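Zona pellucida sperm-binding protein 1 (Gallus gallus, PDB 6GF7) is a glycoprotein of the egg coat in fertilization, probably cross-linking coat filaments through this N-terminal Ig-like domain, which pairs with a second copy of the protein. Local coordinates at residues 31-36 against 63-68; 49-54 against 70-75; 84-89 against 97-102. The protein carries 2 engineered substitutions. All blocks are in the same frame, centred on the assembly; numbering follows the deposited sequence. Where two conformers were deposited one is given.

Interaction 1. Residues 31-36 against 63-68; sequences VHFKVL and LIFSAG. With ZN (zinc ion), chain F; ZN (zinc ion), chain G.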
# COMPACT_ATOMS: atom_id res chain seq x y z
N VAL A 31 -7.57 -13.30 11.67
CA VAL A 31 -6.36 -12.77 11.08
C VAL A 31 -6.74 -11.62 10.16
O VAL A 31 -7.71 -11.72 9.39
CB VAL A 31 -5.58 -13.85 10.30
CG1 VAL A 31 -4.31 -13.28 9.67
CG2 VAL A 31 -5.25 -15.03 11.19
N HIS A 32 -5.99 -10.53 10.25
CA HIS A 32 -6.08 -9.43 9.30
C HIS A 32 -4.75 -9.35 8.55
O HIS A 32 -3.68 -9.41 9.18
CB HIS A 32 -6.40 -8.11 9.99
CG HIS A 32 -7.85 -7.97 10.35
ND1 HIS A 32 -8.42 -6.76 10.67
CD2 HIS A 32 -8.83 -8.89 10.46
CE1 HIS A 32 -9.70 -6.94 10.96
NE2 HIS A 32 -9.97 -8.23 10.84
N PHE A 33 -4.81 -9.27 7.23
CA PHE A 33 -3.61 -9.24 6.41
C PHE A 33 -3.23 -7.80 6.08
O PHE A 33 -4.08 -6.96 5.78
CB PHE A 33 -3.84 -10.02 5.12
CG PHE A 33 -4.10 -11.48 5.35
CD1 PHE A 33 -5.39 -11.92 5.59
CD2 PHE A 33 -3.07 -12.41 5.34
CE1 PHE A 33 -5.65 -13.26 5.79
CE2 PHE A 33 -3.33 -13.75 5.55
CZ PHE A 33 -4.62 -14.18 5.78
N LYS A 34 -1.93 -7.52 6.11
CA LYS A 34 -1.41 -6.23 5.68
C LYS A 34 -0.22 -6.45 4.76
O LYS A 34 0.69 -7.21 5.09
CB LYS A 34 -0.98 -5.38 6.88
CG LYS A 34 -2.11 -4.94 7.78
CD LYS A 34 -1.57 -4.11 8.93
CE LYS A 34 -2.68 -3.67 9.87
NZ LYS A 34 -2.15 -2.86 10.99
N VAL A 35 -0.22 -5.76 3.63
CA VAL A 35 0.90 -5.79 2.70
C VAL A 35 1.92 -4.76 3.14
O VAL A 35 1.56 -3.65 3.54
CB VAL A 35 0.42 -5.52 1.26
CG1 VAL A 35 1.60 -5.49 0.32
CG2 VAL A 35 -0.57 -6.57 0.82
N LEU A 36 3.20 -5.13 3.07
CA LEU A 36 4.29 -4.24 3.43
C LEU A 36 5.03 -3.85 2.16
O LEU A 36 5.50 -4.72 1.42
CB LEU A 36 5.25 -4.92 4.41
CG LEU A 36 4.60 -5.58 5.62
CD1 LEU A 36 5.63 -6.34 6.46
CD2 LEU A 36 3.93 -4.52 6.44
N LEU A 63 -8.49 -18.74 7.11
CA LEU A 63 -8.64 -17.45 6.45
C LEU A 63 -7.71 -17.40 5.25
O LEU A 63 -6.51 -17.64 5.38
CB LEU A 63 -8.34 -16.31 7.42
CG LEU A 63 -9.24 -16.36 8.66
CD1 LEU A 63 -8.69 -15.48 9.74
CD2 LEU A 63 -10.63 -15.92 8.29
N ILE A 64 -8.26 -17.07 4.09
CA ILE A 64 -7.55 -17.12 2.82
C ILE A 64 -7.30 -15.71 2.32
O ILE A 64 -8.24 -14.91 2.19
CB ILE A 64 -8.33 -17.92 1.77
CG1 ILE A 64 -8.78 -19.26 2.35
CG2 ILE A 64 -7.48 -18.13 0.53
CD1 ILE A 64 -9.83 -19.96 1.53
N PHE A 65 -6.05 -15.41 2.01
CA PHE A 65 -5.69 -14.19 1.29
C PHE A 65 -5.17 -14.61 -0.08
O PHE A 65 -4.14 -15.27 -0.18
CB PHE A 65 -4.67 -13.36 2.06
CG PHE A 65 -4.03 -12.27 1.24
CD1 PHE A 65 -4.79 -11.27 0.67
CD2 PHE A 65 -2.66 -12.23 1.07
CE1 PHE A 65 -4.20 -10.27 -0.08
CE2 PHE A 65 -2.06 -11.23 0.33
CZ PHE A 65 -2.84 -10.24 -0.25
N SER A 66 -5.90 -14.23 -1.13
CA SER A 66 -5.51 -14.51 -2.50
C SER A 66 -4.91 -13.25 -3.09
O SER A 66 -5.42 -12.15 -2.85
CB SER A 66 -6.70 -14.95 -3.35
OG SER A 66 -7.34 -16.10 -2.84
N ALA A 67 -3.86 -13.41 -3.89
CA ALA A 67 -3.25 -12.29 -4.59
C ALA A 67 -2.85 -12.76 -5.98
O ALA A 67 -2.11 -13.73 -6.11
CB ALA A 67 -2.02 -11.75 -3.85
N GLY A 68 -3.36 -12.07 -7.00
CA GLY A 68 -2.93 -12.38 -8.35
C GLY A 68 -1.50 -11.93 -8.59
O GLY A 68 -1.06 -10.90 -8.08
ZN ZN F . -7.42 -4.94 10.71
ZN ZN G . -2.72 -3.66 13.07
O HOH W 1 -5.70 -4.51 11.99
O HOH W 2 -9.25 -3.75 10.65
O HOH W 3 -1.06 -3.23 14.43
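F65 sets its CB, not its ring, over the centre of the F33 ring. CB of F65 lies 3.6 Å from the centroid of the F33 ring and 3° off the ring normal, a CH-pi contact. This is the core of the Ig-like beta-sandwich, where strands 31-36 and 63-68 belong to different sheets. They run in nearly the same direction and join through side chains. F65 CG is anti to the backbone N (chi1 167°), which carries its ring on toward V35. The two phenylalanine rings are slid apart and barely overlap, with planes 26° apart. V31 CG1 lies over the opposite face of F33, toward its rim, so both its faces have an aliphatic neighbour. L55, L21 and L87 also pack on F33. K34 and H32 leave the strand on the face away from strand 63-68. K34 NZ binds one zinc ion together with E88. H32 ND1 binds another at 2.1 Å, with E44 and two waters. Where the strands start, L63 crosses V31 at a slant. The methyl CD1 of L63 stands 3.6 Å from CB of V31 and also touches its CG2.

Interaction 2. Residues 49-54 against 70-75; sequences SICMHW and EGCHVL. With ZN (zinc ion), chain D; NAG (2-acetamido-2-deoxy-beta-D-glucopyranose), chain C.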
# COMPACT_ATOMS: atom_id res chain seq x y z
N SER A 49 -10.82 -6.05 -6.73
CA SER A 49 -10.61 -6.85 -7.93
C SER A 49 -9.66 -6.19 -8.91
O SER A 49 -9.03 -6.89 -9.71
CB SER A 49 -11.93 -7.15 -8.63
OG SER A 49 -12.56 -8.28 -8.05
N ILE A 50 -9.53 -4.87 -8.87
CA ILE A 50 -8.61 -4.22 -9.80
C ILE A 50 -7.17 -4.36 -9.32
O ILE A 50 -6.24 -4.33 -10.13
CB ILE A 50 -9.02 -2.75 -10.03
CG1 ILE A 50 -8.34 -2.20 -11.28
CG2 ILE A 50 -8.68 -1.89 -8.83
CD1 ILE A 50 -8.99 -0.97 -11.81
N CYS A 51 -6.96 -4.52 -8.01
CA CYS A 51 -5.64 -4.83 -7.46
C CYS A 51 -5.39 -6.33 -7.36
O CYS A 51 -4.27 -6.73 -7.02
CB CYS A 51 -5.46 -4.21 -6.07
SG CYS A 51 -5.02 -2.46 -6.07
N MET A 52 -6.40 -7.15 -7.63
CA MET A 52 -6.28 -8.61 -7.62
C MET A 52 -5.84 -9.16 -6.26
O MET A 52 -4.90 -9.95 -6.15
CB MET A 52 -5.34 -9.09 -8.73
CG MET A 52 -5.87 -8.80 -10.12
SD MET A 52 -4.69 -9.24 -11.40
CE MET A 52 -4.58 -11.01 -11.17
N HIS A 53 -6.52 -8.72 -5.20
CA HIS A 53 -6.40 -9.42 -3.94
C HIS A 53 -7.76 -9.50 -3.26
O HIS A 53 -8.55 -8.55 -3.29
CB HIS A 53 -5.33 -8.82 -3.01
CG HIS A 53 -5.38 -7.33 -2.86
ND1 HIS A 53 -6.51 -6.65 -2.47
CD2 HIS A 53 -4.40 -6.39 -2.98
CE1 HIS A 53 -6.24 -5.36 -2.39
NE2 HIS A 53 -4.97 -5.17 -2.70
N TRP A 54 -8.03 -10.67 -2.67
CA TRP A 54 -9.34 -11.00 -2.13
C TRP A 54 -9.16 -11.68 -0.79
O TRP A 54 -8.10 -12.23 -0.48
CB TRP A 54 -10.14 -11.89 -3.09
CG TRP A 54 -10.32 -11.29 -4.45
CD1 TRP A 54 -11.36 -10.51 -4.87
CD2 TRP A 54 -9.46 -11.46 -5.58
NE1 TRP A 54 -11.18 -10.16 -6.19
CE2 TRP A 54 -10.03 -10.73 -6.65
CE3 TRP A 54 -8.25 -12.14 -5.79
CZ2 TRP A 54 -9.43 -10.67 -7.91
CZ3 TRP A 54 -7.67 -12.08 -7.04
CH2 TRP A 54 -8.26 -11.35 -8.08
N GLU A 70 -0.18 -10.58 -11.02
CA GLU A 70 -0.11 -9.27 -11.64
C GLU A 70 -0.84 -8.21 -10.83
O GLU A 70 -1.23 -7.17 -11.38
CB GLU A 70 -0.67 -9.36 -13.07
CG GLU A 70 0.23 -10.20 -13.98
CD GLU A 70 -0.19 -10.18 -15.43
OE1 GLU A 70 0.51 -9.54 -16.24
OE2 GLU A 70 -1.22 -10.80 -15.77
N GLY A 71 -1.02 -8.44 -9.53
CA GLY A 71 -1.67 -7.48 -8.67
C GLY A 71 -0.76 -6.32 -8.28
O GLY A 71 0.46 -6.37 -8.40
N CYS A 72 -1.34 -5.23 -7.78
CA CYS A 72 -0.59 -3.97 -7.77
C CYS A 72 0.56 -3.95 -6.77
O CYS A 72 1.59 -3.31 -7.03
CB CYS A 72 -1.54 -2.80 -7.53
SG CYS A 72 -2.35 -2.22 -9.04
N HIS A 73 0.44 -4.64 -5.63
CA HIS A 73 1.49 -4.65 -4.61
C HIS A 73 2.61 -5.63 -4.92
O HIS A 73 3.64 -5.63 -4.23
CB HIS A 73 0.89 -4.97 -3.25
CG HIS A 73 -0.34 -4.19 -2.93
ND1 HIS A 73 -0.33 -3.08 -2.11
CD2 HIS A 73 -1.63 -4.35 -3.32
CE1 HIS A 73 -1.55 -2.59 -2.01
NE2 HIS A 73 -2.36 -3.35 -2.73
N VAL A 74 2.44 -6.44 -5.94
CA VAL A 74 3.27 -7.59 -6.26
C VAL A 74 4.44 -7.13 -7.12
O VAL A 74 4.25 -6.44 -8.13
CB VAL A 74 2.45 -8.69 -6.96
CG1 VAL A 74 3.34 -9.88 -7.30
CG2 VAL A 74 1.30 -9.14 -6.06
N LEU A 75 5.65 -7.47 -6.70
CA LEU A 75 6.87 -7.07 -7.38
C LEU A 75 7.54 -8.28 -8.02
O LEU A 75 7.34 -9.42 -7.60
CB LEU A 75 7.85 -6.42 -6.39
CG LEU A 75 7.37 -5.18 -5.65
CD1 LEU A 75 8.44 -4.71 -4.67
CD2 LEU A 75 7.00 -4.07 -6.63
ZN ZN D . -4.49 -2.94 -2.43
C1 NAG C . -14.44 -10.96 -1.50
C2 NAG C . -15.93 -11.26 -1.32
C3 NAG C . -16.17 -12.76 -1.15
C4 NAG C . -15.53 -13.52 -2.30
C5 NAG C . -14.06 -13.12 -2.48
C6 NAG C . -13.43 -13.72 -3.71
C7 NAG C . -16.37 -10.46 1.05
C8 NAG C . -15.32 -11.39 1.60
N2 NAG C . -16.58 -10.46 -0.29
O3 NAG C . -17.57 -13.02 -1.11
O4 NAG C . -15.58 -14.92 -2.04
O5 NAG C . -13.94 -11.69 -2.62
O6 NAG C . -13.96 -13.15 -4.90
O7 NAG C . -17.02 -9.72 1.79
O HOH W 4 -4.44 -3.11 -0.25
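NE2 of H53 and NE2 of H73 grip one zinc ion, at 2.3 and 2.2 Å, with a water as third ligand. Neither ring lies over the other's face, and their planes are 37° apart. CD2 of H73 lies at the edge of the H53 ring, in its plane. With CG between the backbone N and the carbonyl carbon (chi1 47°), H53 turns NE2 to the metal. H53 ND1 makes a weak hydrogen bond to A46 O. C51, C72 and H73 have two deposited conformers, so their geometry is less certain. In the one described the C51 and C72 SG atoms stand 4.0 Å apart, although they form a disulfide in a structure of the protein. Next to the sulfurs, C72 N gives a weak hydrogen bond of 3.4 Å to C51 O. M52 lays CB against G71 CA, and its SD reaches the backbone of E70. A G1 beta bulge at M52 and H53 leads into the strand. H73 sits in a type I turn from G71 to V74 and meets W54 of the second subunit. The contact joins the start of strand 53-57 to the loop between strands 63-68 and 75-77, and F65 packs against H53.

Interaction 3. Residues 84-89 against 97-102; sequences RVQLEE and AASYEV. With ZN (zinc ion), chain G.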
# COMPACT_ATOMS: atom_id res chain seq x y z
N ARG A 84 5.39 -9.21 0.43
CA ARG A 84 5.69 -9.29 1.85
C ARG A 84 4.42 -8.96 2.61
O ARG A 84 3.84 -7.89 2.42
CB ARG A 84 6.83 -8.35 2.22
CG ARG A 84 7.32 -8.51 3.65
CD ARG A 84 8.40 -7.47 3.98
NE ARG A 84 9.62 -7.68 3.21
CZ ARG A 84 10.53 -8.60 3.49
NH1 ARG A 84 10.37 -9.41 4.53
NH2 ARG A 84 11.61 -8.73 2.73
N VAL A 85 4.00 -9.86 3.49
CA VAL A 85 2.72 -9.76 4.16
C VAL A 85 2.92 -9.87 5.66
O VAL A 85 3.70 -10.70 6.13
CB VAL A 85 1.74 -10.84 3.67
CG1 VAL A 85 0.45 -10.80 4.45
CG2 VAL A 85 1.49 -10.71 2.17
N GLN A 86 2.21 -9.04 6.41
CA GLN A 86 2.15 -9.15 7.86
C GLN A 86 0.82 -9.78 8.24
O GLN A 86 -0.24 -9.36 7.76
CB GLN A 86 2.29 -7.78 8.52
CG GLN A 86 2.28 -7.83 10.04
CD GLN A 86 2.35 -6.46 10.68
OE1 GLN A 86 1.89 -5.47 10.11
NE2 GLN A 86 2.93 -6.39 11.87
N LEU A 87 0.88 -10.80 9.09
CA LEU A 87 -0.32 -11.44 9.63
C LEU A 87 -0.53 -10.90 11.03
O LEU A 87 0.38 -10.98 11.87
CB LEU A 87 -0.18 -12.96 9.67
CG LEU A 87 0.36 -13.65 8.43
CD1 LEU A 87 0.45 -15.14 8.67
CD2 LEU A 87 -0.52 -13.35 7.28
N GLU A 88 -1.70 -10.34 11.28
CA GLU A 88 -2.06 -9.87 12.60
C GLU A 88 -3.08 -10.86 13.17
O GLU A 88 -4.22 -10.91 12.71
CB GLU A 88 -2.60 -8.44 12.54
CG GLU A 88 -1.47 -7.41 12.49
CD GLU A 88 -1.93 -5.97 12.65
OE1 GLU A 88 -3.12 -5.68 12.38
OE2 GLU A 88 -1.11 -5.12 13.06
N GLU A 89 -2.63 -11.69 14.11
CA GLU A 89 -3.54 -12.55 14.85
C GLU A 89 -4.31 -11.69 15.85
O GLU A 89 -3.71 -10.98 16.66
CB GLU A 89 -2.76 -13.65 15.58
CG GLU A 89 -3.62 -14.82 16.03
CD GLU A 89 -2.80 -15.97 16.60
OE1 GLU A 89 -1.62 -15.74 16.97
OE2 GLU A 89 -3.32 -17.11 16.67
N ALA A 97 -2.97 -10.06 19.10
CA ALA A 97 -2.26 -10.96 20.00
C ALA A 97 -0.83 -11.23 19.53
O ALA A 97 0.06 -11.44 20.36
CB ALA A 97 -3.01 -12.29 20.13
N ALA A 98 -0.59 -11.22 18.22
CA ALA A 98 0.73 -11.50 17.67
C ALA A 98 0.77 -11.05 16.22
O ALA A 98 -0.25 -11.00 15.53
CB ALA A 98 1.08 -12.99 17.78
N SER A 99 1.98 -10.75 15.75
CA SER A 99 2.23 -10.33 14.38
C SER A 99 3.30 -11.20 13.75
O SER A 99 4.35 -11.44 14.36
CB SER A 99 2.66 -8.86 14.31
OG SER A 99 1.57 -8.00 14.59
N TYR A 100 3.04 -11.67 12.54
CA TYR A 100 3.96 -12.52 11.79
C TYR A 100 4.27 -11.87 10.45
O TYR A 100 3.37 -11.35 9.79
CB TYR A 100 3.35 -13.91 11.56
CG TYR A 100 2.77 -14.56 12.79
CD1 TYR A 100 1.51 -14.21 13.27
CD2 TYR A 100 3.45 -15.58 13.44
CE1 TYR A 100 0.97 -14.82 14.38
CE2 TYR A 100 2.92 -16.19 14.56
CZ TYR A 100 1.68 -15.81 15.02
OH TYR A 100 1.16 -16.43 16.12
N GLU A 101 5.54 -11.90 10.06
CA GLU A 101 5.96 -11.42 8.75
C GLU A 101 6.28 -12.61 7.86
O GLU A 101 7.10 -13.46 8.23
CB GLU A 101 7.18 -10.50 8.85
CG GLU A 101 6.89 -9.10 9.37
CD GLU A 101 8.13 -8.22 9.37
OE1 GLU A 101 9.18 -8.64 8.84
OE2 GLU A 101 8.05 -7.09 9.90
N VAL A 102 5.64 -12.68 6.71
CA VAL A 102 5.87 -13.74 5.74
C VAL A 102 6.16 -13.10 4.40
O VAL A 102 5.51 -12.12 4.01
CB VAL A 102 4.68 -14.72 5.65
CG1 VAL A 102 3.39 -13.97 5.35
CG2 VAL A 102 4.94 -15.79 4.59
ZN ZN G . -2.72 -3.66 13.07
O HOH W 3 -1.06 -3.23 14.43
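E89 slants across to Y100 on a beta hairpin, whose strands 80-90 and 96-106 are antiparallel neighbours in one sheet of the Ig-like sandwich. E89 CB passes 3.7 Å from A98 O and also nears CE1 of Y100. CG is anti to the backbone N (chi1 -163°), and the extended chain runs on toward the phenol. CD of E89 comes within 4.0 Å of Y100 OH. At the tip, OE1 of E89 accepts a hydrogen bond of 3.0 Å from Y100 OH. OE1 lies at the edge of the Y100 ring, in its plane. The hydroxyl meets the carboxylate from above its plane, 38° out of it. OE1 also nears the methyl of A98, and R29 makes a long, weak ion pair with it. The tyrosine hydroxyl is fixed a second time by L8 N.

Backbone bonds tie V85 to V102 and L87 to Y100 in both directions. Near the end of the ladder A97 and A98 both face E89, a classic beta bulge. E89 O there takes A97 N at 2.7 Å and, weakly, A98 N. V85, L87, Y100 and V102 share one face with E89. V102 CG1 packs on V85 CB, and L21 from the facing sheet packs on V85, L87 and V102. Q86, E88, S99 and E101 occupy the other face. E88 CG lies against OG of S99, and its carboxylate clamps a zinc ion with both oxygens. OE1 and OE2 of E88 each lie 2.2 Å from the metal.

From the N terminus, 31-36 comes first, then 49-54. Interaction 1 closes when 63-68 arrives, and interaction 2 closes soon after at 70-75. The two contacts therefore cross along the chain. Interaction 3 follows in series as a hairpin, where 97-102 folds back along 84-89 after a short connection. Interaction 1 joins the two sheets of the sandwich. Interaction 2 touches it through neighbouring strands 53-57 and 63-68, with S66 O near W54 N. Interaction 3 touches it from within the other sheet, where K34 and Q86 are backbone partners, and both reach the same zinc ion. Interactions 2 and 3 do not touch and lie on opposite sides of the chain's centre.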